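Local coordinates for extracellular sialidase/neuraminidase, putative (Aspergillus fumigatus, PDB 2XZJ), which probably hydrolyses terminal sialic acids from glycoconjugates, acting on KDN (2-keto-3-deoxynononic acid) as a secreted exosialidase, at residues Ser37-Ala42 with Leu352-Phe357; Lys141-Thr146 with Trp180-Val185; Asp244-Lys249 with Leu271-Cys276. All blocks are in the same frame, centred on the assembly; numbering follows the deposited sequence.

Contact 1 of 3, residues Ser37-Ala42 with Leu352-Phe357. With KFN (2,6-anhydro-3-deoxy-D-glycero-D-galacto-non-2-enonic acid), chain E.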
loop_
_atom_site.group_PDB
_atom_site.type_symbol
_atom_site.label_atom_id
_atom_site.label_comp_id
_atom_site.label_asym_id
_atom_site.label_seq_id
_atom_site.Cartn_x
_atom_site.Cartn_y
_atom_site.Cartn_z
ATOM N N SER A 37 -9.763 -12.780 6.249
ATOM C CA SER A 37 -9.217 -12.168 5.050
ATOM C C SER A 37 -8.009 -11.312 5.381
ATOM O O SER A 37 -7.897 -10.785 6.489
ATOM C CB SER A 37 -10.286 -11.319 4.385
ATOM O OG SER A 37 -11.217 -12.144 3.680
ATOM N N PHE A 38 -7.109 -11.198 4.406
ATOM C CA PHE A 38 -6.063 -10.179 4.424
ATOM C C PHE A 38 -6.269 -9.216 3.265
ATOM O O PHE A 38 -6.436 -9.648 2.141
ATOM C CB PHE A 38 -4.680 -10.826 4.377
ATOM C CG PHE A 38 -4.380 -11.680 5.598
ATOM C CD1 PHE A 38 -3.934 -11.092 6.778
ATOM C CD2 PHE A 38 -4.587 -13.066 5.562
ATOM C CE1 PHE A 38 -3.680 -11.870 7.915
ATOM C CE2 PHE A 38 -4.336 -13.865 6.701
ATOM C CZ PHE A 38 -3.879 -13.255 7.878
ATOM N N ARG A 39 -6.282 -7.917 3.563
ATOM C CA ARG A 39 -6.421 -6.888 2.532
ATOM C C ARG A 39 -5.473 -5.711 2.823
ATOM O O ARG A 39 -4.804 -5.652 3.871
ATOM C CB ARG A 39 -7.862 -6.362 2.431
ATOM C CG ARG A 39 -8.900 -7.324 1.865
ATOM C CD ARG A 39 -10.075 -6.567 1.293
ATOM N NE ARG A 39 -9.578 -5.617 0.299
ATOM C CZ ARG A 39 -10.154 -4.475 -0.031
ATOM N NH1 ARG A 39 -11.303 -4.095 0.528
ATOM N NH2 ARG A 39 -9.563 -3.701 -0.937
ATOM N N ILE A 40 -5.406 -4.789 1.866
ATOM C CA ILE A 40 -4.711 -3.517 2.076
ATOM C C ILE A 40 -3.207 -3.723 2.387
ATOM O O ILE A 40 -2.741 -3.469 3.520
ATOM C CB ILE A 40 -5.452 -2.616 3.153
ATOM C CG1 ILE A 40 -6.984 -2.716 3.061
ATOM C CG2 ILE A 40 -5.003 -1.159 3.070
ATOM C CD1 ILE A 40 -7.601 -2.427 1.672
ATOM N N PRO A 41 -2.437 -4.200 1.381
ATOM C CA PRO A 41 -1.001 -4.441 1.539
ATOM C C PRO A 41 -0.124 -3.182 1.571
ATOM O O PRO A 41 -0.482 -2.129 1.026
ATOM C CB PRO A 41 -0.658 -5.257 0.268
ATOM C CG PRO A 41 -1.669 -4.742 -0.751
ATOM C CD PRO A 41 -2.918 -4.695 0.067
ATOM N N ALA A 42 1.035 -3.308 2.205
ATOM C CA ALA A 42 2.071 -2.281 2.137
ATOM C C ALA A 42 3.413 -2.968 2.327
ATOM O O ALA A 42 3.561 -3.836 3.201
ATOM C CB ALA A 42 1.860 -1.251 3.211
ATOM N N LEU A 352 3.255 -6.690 -3.505
ATOM C CA LEU A 352 2.125 -7.329 -2.850
ATOM C C LEU A 352 0.856 -6.959 -3.622
ATOM O O LEU A 352 0.672 -5.785 -3.955
ATOM C CB LEU A 352 1.982 -6.857 -1.393
ATOM C CG LEU A 352 3.076 -7.221 -0.379
ATOM C CD1 LEU A 352 2.807 -6.480 0.952
ATOM C CD2 LEU A 352 3.196 -8.732 -0.157
ATOM N N VAL A 353 -0.017 -7.941 -3.851
ATOM C CA VAL A 353 -1.253 -7.738 -4.632
ATOM C C VAL A 353 -2.390 -8.504 -3.976
ATOM O O VAL A 353 -2.254 -9.695 -3.665
ATOM C CB VAL A 353 -1.104 -8.224 -6.110
ATOM C CG1 VAL A 353 -2.357 -7.875 -6.946
ATOM C CG2 VAL A 353 0.163 -7.656 -6.757
ATOM N N GLU A 354 -3.528 -7.833 -3.784
ATOM C CA GLU A 354 -4.700 -8.520 -3.266
ATOM C C GLU A 354 -5.210 -9.619 -4.220
ATOM O O GLU A 354 -5.052 -9.548 -5.442
ATOM C CB GLU A 354 -5.837 -7.554 -2.944
ATOM C CG GLU A 354 -5.494 -6.473 -1.960
ATOM C CD GLU A 354 -6.665 -5.588 -1.672
ATOM O OE1 GLU A 354 -7.406 -5.235 -2.629
ATOM O OE2 GLU A 354 -6.836 -5.209 -0.496
ATOM N N SER A 355 -5.851 -10.621 -3.640
ATOM C CA SER A 355 -6.507 -11.656 -4.426
ATOM C C SER A 355 -7.814 -12.033 -3.738
ATOM O O SER A 355 -7.917 -11.973 -2.500
ATOM C CB SER A 355 -5.582 -12.878 -4.587
ATOM O OG SER A 355 -6.105 -13.749 -5.573
ATOM N N ASP A 356 -8.804 -12.426 -4.543
ATOM C CA ASP A 356 -10.159 -12.647 -4.063
ATOM C C ASP A 356 -10.700 -14.002 -4.562
ATOM O O ASP A 356 -10.843 -14.240 -5.777
ATOM C CB ASP A 356 -11.034 -11.476 -4.527
ATOM C CG ASP A 356 -12.482 -11.574 -4.055
ATOM O OD1 ASP A 356 -12.837 -12.510 -3.318
ATOM O OD2 ASP A 356 -13.269 -10.684 -4.426
ATOM N N PHE A 357 -10.970 -14.896 -3.612
ATOM C CA PHE A 357 -11.521 -16.221 -3.916
ATOM C C PHE A 357 -12.909 -16.138 -4.536
ATOM O O PHE A 357 -13.287 -17.029 -5.296
ATOM C CB PHE A 357 -11.520 -17.118 -2.667
ATOM C CG PHE A 357 -10.178 -17.701 -2.353
ATOM C CD1 PHE A 357 -9.791 -18.909 -2.911
ATOM C CD2 PHE A 357 -9.293 -17.037 -1.512
ATOM C CE1 PHE A 357 -8.552 -19.458 -2.642
ATOM C CE2 PHE A 357 -8.035 -17.568 -1.229
ATOM C CZ PHE A 357 -7.657 -18.780 -1.788
HETATM C C1 KFN E . -12.016 -0.629 -1.317
HETATM C C3 KFN E . -10.962 -0.481 0.962
HETATM C C4 KFN E . -10.573 0.306 2.235
HETATM C C5 KFN E . -11.463 1.569 2.392
HETATM C C6 KFN E . -11.581 2.316 1.038
HETATM C C7 KFN E . -12.519 3.555 1.067
HETATM C C8 KFN E . -12.434 4.408 -0.210
HETATM C C9 KFN E . -13.556 5.433 -0.246
HETATM O O5 KFN E . -10.953 2.468 3.401
HETATM O O1B KFN E . -11.608 -1.804 -1.383
HETATM O O1A KFN E . -12.649 -0.016 -2.223
HETATM O O4 KFN E . -10.631 -0.590 3.365
HETATM O O6 KFN E . -12.115 1.429 -0.005
HETATM C C2 KFN E . -11.679 0.138 -0.066
HETATM O O7 KFN E . -13.869 3.105 1.167
HETATM O O8 KFN E . -11.181 5.083 -0.294
HETATM O O9 KFN E . -13.383 6.398 0.810
#
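R39 sets CG anti to its carbonyl carbon and then bends at chi3 (56°), which brings its NE edge round to the carboxylate of E354. E354 is extended beyond CG and lifts that carboxylate toward the other strand. The result is a side-on salt bridge. R39 NE donates to E354 OE2 at 2.9 Å, and R39 NH2 reaches the syn lone pair of E354 OE1 at 3.1 Å. The two planes are 57° apart, and NE meets OE2 from above the carboxylate plane. OE2 also accepts from the backbone: I40 N lies 2.8 Å from E354 OE2 on its anti side, and the bond is nearly straight at 172°. Y338 N binds OE1, so both carboxylate oxygens are held.

F38 to P41 form the FRIP motif of sialidases. The motif lies on strand 37-45, an outermost strand of its four-stranded blade. Strand 349-356 belongs to another blade, and here the two short segments run antiparallel, their axes 6.9 Å apart. R39 and R245 bind the carboxylate of KFN; R302, which also bonds KFN, probably completes the arginine triad of sialidases. R39 NH1 and R39 NH2 both donate to KFN O1B, at 3.0 and 2.8 Å. I40 CD1 sits over one guanidinium face, toward its rim. Farther along, P41 CB packs on L352 CB at 3.5 Å, and P41 CD rests on E354 CG.

Contact 2 of 3, residues Lys141-Thr146 with Trp180-Val185. With KFN (2,6-anhydro-3-deoxy-D-glycero-D-galacto-non-2-enonic acid), chain E.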
loop_
_atom_site.group_PDB
_atom_site.type_symbol
_atom_site.label_atom_id
_atom_site.label_comp_id
_atom_site.label_asym_id
_atom_site.label_seq_id
_atom_site.Cartn_x
_atom_site.Cartn_y
_atom_site.Cartn_z
ATOM N N LYS A 141 -22.934 2.759 13.600
ATOM C CA LYS A 141 -23.154 4.189 13.432
ATOM C C LYS A 141 -22.284 4.669 12.291
ATOM O O LYS A 141 -21.188 4.145 12.085
ATOM C CB LYS A 141 -22.781 4.939 14.711
ATOM C CG LYS A 141 -23.775 4.672 15.861
ATOM C CD LYS A 141 -23.233 5.056 17.215
ATOM C CE LYS A 141 -21.998 4.213 17.579
ATOM N NZ LYS A 141 -22.293 2.754 17.614
ATOM N N LYS A 142 -22.760 5.669 11.556
ATOM C CA LYS A 142 -21.945 6.265 10.501
ATOM C C LYS A 142 -20.755 7.025 11.086
ATOM O O LYS A 142 -20.912 7.809 12.030
ATOM C CB LYS A 142 -22.812 7.195 9.637
ATOM C CG LYS A 142 -22.084 7.863 8.508
ATOM C CD LYS A 142 -23.074 8.313 7.439
ATOM C CE LYS A 142 -22.370 8.559 6.119
ATOM N NZ LYS A 142 -22.075 9.987 5.917
ATOM N N ILE A 143 -19.564 6.796 10.533
ATOM C CA ILE A 143 -18.382 7.581 10.932
ATOM C C ILE A 143 -18.686 9.074 10.854
ATOM O O ILE A 143 -19.215 9.559 9.844
ATOM C CB ILE A 143 -17.123 7.196 10.119
ATOM C CG1 ILE A 143 -16.422 6.031 10.834
ATOM C CG2 ILE A 143 -16.117 8.360 10.023
ATOM C CD1 ILE A 143 -15.529 5.221 9.988
ATOM N N ASP A 144 -18.389 9.786 11.940
ATOM C CA ASP A 144 -18.789 11.181 12.066
ATOM C C ASP A 144 -17.646 12.025 12.605
ATOM O O ASP A 144 -16.521 11.554 12.719
ATOM C CB ASP A 144 -20.063 11.311 12.927
ATOM C CG ASP A 144 -19.868 10.844 14.377
ATOM O OD1 ASP A 144 -18.740 10.907 14.915
ATOM O OD2 ASP A 144 -20.869 10.404 14.987
ATOM N N SER A 145 -17.941 13.266 12.966
ATOM C CA SER A 145 -16.896 14.230 13.316
ATOM C C SER A 145 -16.558 14.276 14.826
ATOM O O SER A 145 -15.741 15.092 15.252
ATOM C CB SER A 145 -17.308 15.624 12.806
ATOM O OG SER A 145 -18.336 16.163 13.635
ATOM N N THR A 146 -17.175 13.398 15.623
ATOM C CA THR A 146 -16.865 13.292 17.063
ATOM C C THR A 146 -15.557 12.538 17.295
ATOM O O THR A 146 -15.064 11.847 16.401
ATOM C CB THR A 146 -17.982 12.581 17.865
ATOM O OG1 THR A 146 -18.066 11.200 17.477
ATOM C CG2 THR A 146 -19.339 13.268 17.641
ATOM N N TRP A 180 -13.071 16.942 10.592
ATOM C CA TRP A 180 -13.105 15.824 9.669
ATOM C C TRP A 180 -13.754 14.607 10.323
ATOM O O TRP A 180 -13.729 14.448 11.545
ATOM C CB TRP A 180 -11.689 15.484 9.188
ATOM C CG TRP A 180 -11.184 16.329 8.073
ATOM C CD1 TRP A 180 -11.448 17.655 7.852
ATOM C CD2 TRP A 180 -10.314 15.912 7.015
ATOM N NE1 TRP A 180 -10.798 18.084 6.718
ATOM C CE2 TRP A 180 -10.094 17.037 6.186
ATOM C CE3 TRP A 180 -9.691 14.699 6.689
ATOM C CZ2 TRP A 180 -9.283 16.980 5.042
ATOM C CZ3 TRP A 180 -8.878 14.651 5.549
ATOM C CH2 TRP A 180 -8.701 15.781 4.738
ATOM N N ALA A 181 -14.348 13.762 9.493
ATOM C CA ALA A 181 -14.953 12.510 9.927
ATOM C C ALA A 181 -14.167 11.390 9.302
ATOM O O ALA A 181 -13.233 10.874 9.921
ATOM C CB ALA A 181 -16.417 12.439 9.475
ATOM N N TRP A 182 -14.544 11.009 8.076
ATOM C CA TRP A 182 -13.757 10.034 7.316
ATOM C C TRP A 182 -12.346 10.583 7.096
ATOM O O TRP A 182 -12.160 11.790 6.981
ATOM C CB TRP A 182 -14.393 9.656 5.970
ATOM C CG TRP A 182 -13.640 8.509 5.301
ATOM C CD1 TRP A 182 -12.835 8.580 4.203
ATOM C CD2 TRP A 182 -13.588 7.152 5.751
ATOM N NE1 TRP A 182 -12.293 7.345 3.932
ATOM C CE2 TRP A 182 -12.751 6.449 4.862
ATOM C CE3 TRP A 182 -14.193 6.455 6.812
ATOM C CZ2 TRP A 182 -12.482 5.079 5.007
ATOM C CZ3 TRP A 182 -13.928 5.098 6.955
ATOM C CH2 TRP A 182 -13.084 4.425 6.058
ATOM N N ASP A 183 -11.365 9.678 7.081
ATOM C CA ASP A 183 -9.989 10.010 6.754
ATOM C C ASP A 183 -9.328 8.720 6.291
ATOM O O ASP A 183 -9.836 7.629 6.543
ATOM C CB ASP A 183 -9.246 10.586 7.982
ATOM C CG ASP A 183 -7.852 11.115 7.635
ATOM O OD1 ASP A 183 -7.657 11.565 6.479
ATOM O OD2 ASP A 183 -6.951 11.087 8.517
ATOM N N ALA A 184 -8.197 8.860 5.611
ATOM C CA ALA A 184 -7.378 7.747 5.185
ATOM C C ALA A 184 -5.945 8.259 5.108
ATOM O O ALA A 184 -5.713 9.393 4.709
ATOM C CB ALA A 184 -7.845 7.239 3.828
ATOM N N VAL A 185 -4.998 7.429 5.542
ATOM C CA VAL A 185 -3.594 7.588 5.195
ATOM C C VAL A 185 -3.247 6.505 4.161
ATOM O O VAL A 185 -3.709 5.357 4.266
ATOM C CB VAL A 185 -2.661 7.561 6.441
ATOM C CG1 VAL A 185 -2.563 6.152 7.061
ATOM C CG2 VAL A 185 -1.283 8.136 6.106
HETATM C C1 KFN E . -12.016 -0.629 -1.317
HETATM C C3 KFN E . -10.962 -0.481 0.962
HETATM C C4 KFN E . -10.573 0.306 2.235
HETATM C C5 KFN E . -11.463 1.569 2.392
HETATM C C6 KFN E . -11.581 2.316 1.038
HETATM C C7 KFN E . -12.519 3.555 1.067
HETATM C C8 KFN E . -12.434 4.408 -0.210
HETATM C C9 KFN E . -13.556 5.433 -0.246
HETATM O O5 KFN E . -10.953 2.468 3.401
HETATM O O1B KFN E . -11.608 -1.804 -1.383
HETATM O O1A KFN E . -12.649 -0.016 -2.223
HETATM O O4 KFN E . -10.631 -0.590 3.365
HETATM O O6 KFN E . -12.115 1.429 -0.005
HETATM C C2 KFN E . -11.679 0.138 -0.066
HETATM O O7 KFN E . -13.869 3.105 1.167
HETATM O O8 KFN E . -11.181 5.083 -0.294
HETATM O O9 KFN E . -13.383 6.398 0.810
#
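I143 and W182 meet in two loops beside the ligand pocket of the sialidase propeller. The chain at 141-146 leaves the short strand 141-142. Segment 180-185 is part of the loop between helix 172-175 and strand 191-192. The indole of W182 borders the bound sugar. Its CG is anti to the backbone N (chi1 -172°), which carries the ring away from the main chain to stand between I143 and KFN. Both neighbours lie at the ring edge, close to its plane. I143 CD1 touches W182 CZ3 at 3.4 Å, and KFN O5 is 3.4 Å from W182 CZ2. O5 is the hydroxyl that distinguishes KDN from N-acetylneuraminic acid at C5, so this edge may bear on ligand choice. R151 makes a cation-pi contact with W182.

The other branch of I143 turns to the backbone: I143 CG2 lies 3.7 Å from A181 C. No hydrogen bond joins the two segments. The main chains come close at a CA-H...O contact, A181 CA to D144 O at 3.3 Å, and S145 CA lies 3.6 Å from W180 O. D144 shapes its own loop by an Asx turn, with T146 N donating to D144 OD1 at 3.0 Å. T146 OG1 donates to the same D144 OD1 at 2.7 Å.

Contact 3 of 3, residues Asp244-Lys249 with Leu271-Cys276. With KFN (2,6-anhydro-3-deoxy-D-glycero-D-galacto-non-2-enonic acid), chain E.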
loop_
_atom_site.group_PDB
_atom_site.type_symbol
_atom_site.label_atom_id
_atom_site.label_comp_id
_atom_site.label_asym_id
_atom_site.label_seq_id
_atom_site.Cartn_x
_atom_site.Cartn_y
_atom_site.Cartn_z
ATOM N N ASP A 244 -3.515 9.570 -7.520
ATOM C CA ASP A 244 -4.558 9.242 -6.562
ATOM C C ASP A 244 -5.672 8.422 -7.182
ATOM O O ASP A 244 -5.931 8.510 -8.379
ATOM C CB ASP A 244 -5.177 10.534 -6.060
ATOM C CG ASP A 244 -4.291 11.282 -5.092
ATOM O OD1 ASP A 244 -3.052 11.030 -5.052
ATOM O OD2 ASP A 244 -4.873 12.134 -4.390
ATOM N N ARG A 245 -6.352 7.652 -6.338
ATOM C CA ARG A 245 -7.561 6.921 -6.749
ATOM C C ARG A 245 -8.666 7.912 -7.112
ATOM O O ARG A 245 -8.888 8.876 -6.378
ATOM C CB ARG A 245 -8.013 6.040 -5.575
ATOM C CG ARG A 245 -9.352 5.355 -5.742
ATOM C CD ARG A 245 -9.617 4.493 -4.523
ATOM N NE ARG A 245 -11.025 4.149 -4.398
ATOM C CZ ARG A 245 -11.479 3.146 -3.654
ATOM N NH1 ARG A 245 -10.627 2.377 -2.973
ATOM N NH2 ARG A 245 -12.785 2.910 -3.599
ATOM N N PRO A 246 -9.369 7.690 -8.241
ATOM C CA PRO A 246 -10.449 8.636 -8.534
ATOM C C PRO A 246 -11.697 8.412 -7.680
ATOM O O PRO A 246 -11.919 7.296 -7.172
ATOM C CB PRO A 246 -10.748 8.378 -10.013
ATOM C CG PRO A 246 -10.372 6.908 -10.213
ATOM C CD PRO A 246 -9.192 6.684 -9.314
ATOM N N SER A 247 -12.496 9.467 -7.509
ATOM C CA SER A 247 -13.750 9.350 -6.751
ATOM C C SER A 247 -14.759 8.430 -7.440
ATOM O O SER A 247 -15.513 7.729 -6.777
ATOM C CB SER A 247 -14.356 10.721 -6.380
ATOM O OG SER A 247 -14.700 11.516 -7.509
ATOM N N GLN A 248 -14.752 8.431 -8.770
ATOM C CA GLN A 248 -15.602 7.557 -9.557
ATOM C C GLN A 248 -14.744 6.811 -10.569
ATOM O O GLN A 248 -13.697 7.309 -10.999
ATOM C CB GLN A 248 -16.684 8.372 -10.294
ATOM C CG GLN A 248 -17.532 9.292 -9.400
ATOM C CD GLN A 248 -18.577 8.550 -8.562
ATOM O OE1 GLN A 248 -18.788 7.346 -8.718
ATOM N NE2 GLN A 248 -19.239 9.277 -7.673
ATOM N N LYS A 249 -15.193 5.622 -10.955
ATOM C CA LYS A 249 -14.477 4.795 -11.926
ATOM C C LYS A 249 -14.044 5.598 -13.144
ATOM O O LYS A 249 -14.793 6.456 -13.622
ATOM C CB LYS A 249 -15.346 3.625 -12.367
ATOM C CG LYS A 249 -15.606 2.655 -11.246
ATOM C CD LYS A 249 -16.281 1.397 -11.737
ATOM C CE LYS A 249 -16.356 0.371 -10.625
ATOM N NZ LYS A 249 -17.074 -0.849 -11.072
ATOM N N LEU A 271 -3.874 6.041 -17.950
ATOM C CA LEU A 271 -3.962 5.139 -16.784
ATOM C C LEU A 271 -5.405 4.898 -16.307
ATOM O O LEU A 271 -5.839 5.491 -15.310
ATOM C CB LEU A 271 -3.102 5.659 -15.619
ATOM C CG LEU A 271 -1.587 5.876 -15.783
ATOM C CD1 LEU A 271 -0.999 6.597 -14.561
ATOM C CD2 LEU A 271 -0.839 4.594 -16.030
ATOM N N PRO A 272 -6.153 4.015 -17.013
ATOM C CA PRO A 272 -7.498 3.692 -16.545
ATOM C C PRO A 272 -7.432 3.065 -15.159
ATOM O O PRO A 272 -6.405 2.504 -14.784
ATOM C CB PRO A 272 -8.023 2.697 -17.584
ATOM C CG PRO A 272 -6.796 2.165 -18.275
ATOM C CD PRO A 272 -5.783 3.259 -18.220
ATOM N N ASP A 273 -8.512 3.206 -14.400
ATOM C CA ASP A 273 -8.557 2.747 -13.018
ATOM C C ASP A 273 -10.016 2.565 -12.652
ATOM O O ASP A 273 -10.853 3.369 -13.077
ATOM C CB ASP A 273 -7.916 3.765 -12.090
ATOM C CG ASP A 273 -7.833 3.274 -10.649
ATOM O OD1 ASP A 273 -8.809 3.485 -9.887
ATOM O OD2 ASP A 273 -6.806 2.659 -10.284
ATOM N N PRO A 274 -10.326 1.494 -11.891
ATOM C CA PRO A 274 -11.724 1.147 -11.614
ATOM C C PRO A 274 -12.229 1.733 -10.300
ATOM O O PRO A 274 -13.186 1.208 -9.727
ATOM C CB PRO A 274 -11.667 -0.371 -11.508
ATOM C CG PRO A 274 -10.316 -0.625 -10.836
ATOM C CD PRO A 274 -9.401 0.433 -11.426
ATOM N N ALA A 275 -11.618 2.828 -9.848
ATOM C CA ALA A 275 -11.812 3.352 -8.481
ATOM C C ALA A 275 -11.249 2.337 -7.482
ATOM O O ALA A 275 -11.975 1.681 -6.734
ATOM C CB ALA A 275 -13.284 3.681 -8.182
ATOM N N CYS A 276 -9.933 2.191 -7.515
ATOM C CA CYS A 276 -9.232 1.312 -6.594
ATOM C C CYS A 276 -7.888 1.951 -6.240
ATOM O O CYS A 276 -7.436 2.854 -6.937
ATOM C CB CYS A 276 -9.047 -0.052 -7.267
ATOM S SG CYS A 276 -8.226 -1.379 -6.293
HETATM C C1 KFN E . -12.016 -0.629 -1.317
HETATM C C3 KFN E . -10.962 -0.481 0.962
HETATM C C4 KFN E . -10.573 0.306 2.235
HETATM C C5 KFN E . -11.463 1.569 2.392
HETATM C C6 KFN E . -11.581 2.316 1.038
HETATM C C7 KFN E . -12.519 3.555 1.067
HETATM C C8 KFN E . -12.434 4.408 -0.210
HETATM C C9 KFN E . -13.556 5.433 -0.246
HETATM O O5 KFN E . -10.953 2.468 3.401
HETATM O O1B KFN E . -11.608 -1.804 -1.383
HETATM O O1A KFN E . -12.649 -0.016 -2.223
HETATM O O4 KFN E . -10.631 -0.590 3.365
HETATM O O6 KFN E . -12.115 1.429 -0.005
HETATM C C2 KFN E . -11.679 0.138 -0.066
HETATM O O7 KFN E . -13.869 3.105 1.167
HETATM O O8 KFN E . -11.181 5.083 -0.294
HETATM O O9 KFN E . -13.383 6.398 0.810
#
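The flat guanidinium of R245 lies between the ligand and the backbone of A275. KFN C8 is 3.6 Å above one face, and A275 O is 3.3 Å above the opposite face; both are offset toward the rim. The ligand carboxylate carbon, KFN C1, lies at the edge, in plane. There R245 NH1 and R245 NH2 each donate to KFN O1A at 3.2 Å. R245 gets this far because CG is anti to the backbone N (chi1 172°) and the chain is extended to NE. On the way R245 CG passes C276 O at 3.4 Å. E229 forms a salt bridge with NH1, and A275 O is bonded by R302.

In the propeller, 244-249 turns between strands 240-244 and 250-258, while 271-276 leads out of the same sheet. P246 CD abuts D273 OD1 at 3.3 Å. D273 OD1 also shapes its own loop as an Asx motif, accepting from C276 N at 2.9 Å (162°). D273 OD2 is held by R252 and N295. K249 lays its aliphatic chain against P274 O. No hydrogen bond spans the two segments; they meet through van der Waals contacts. E229 and the ligand carboxylate together probably offset the charge of R245, while A275 O and C276 N lie over its other face.

Contacts 1, 2 and 3 surround the same KFN molecule in one beta-propeller chain. Contact 1 joins strands 37-45 and 349-356, near the chain ends, and so brackets the other two in sequence. Of these, contact 2 comes first, between strand 141-142 and the loop before strand 191-192, and contact 3 later, around strands 240-244 to 272-273. The centres of contacts 1 and 3 are about 18 Å apart, of 2 and 3 about 21 Å, and of 1 and 2 about 24 Å. None touches another. Contacts 1 and 3 bring arginines to the ligand carboxylate, whereas contact 2 meets the sugar around O5. The pocket is thus assembled from parts of the propeller far apart in sequence.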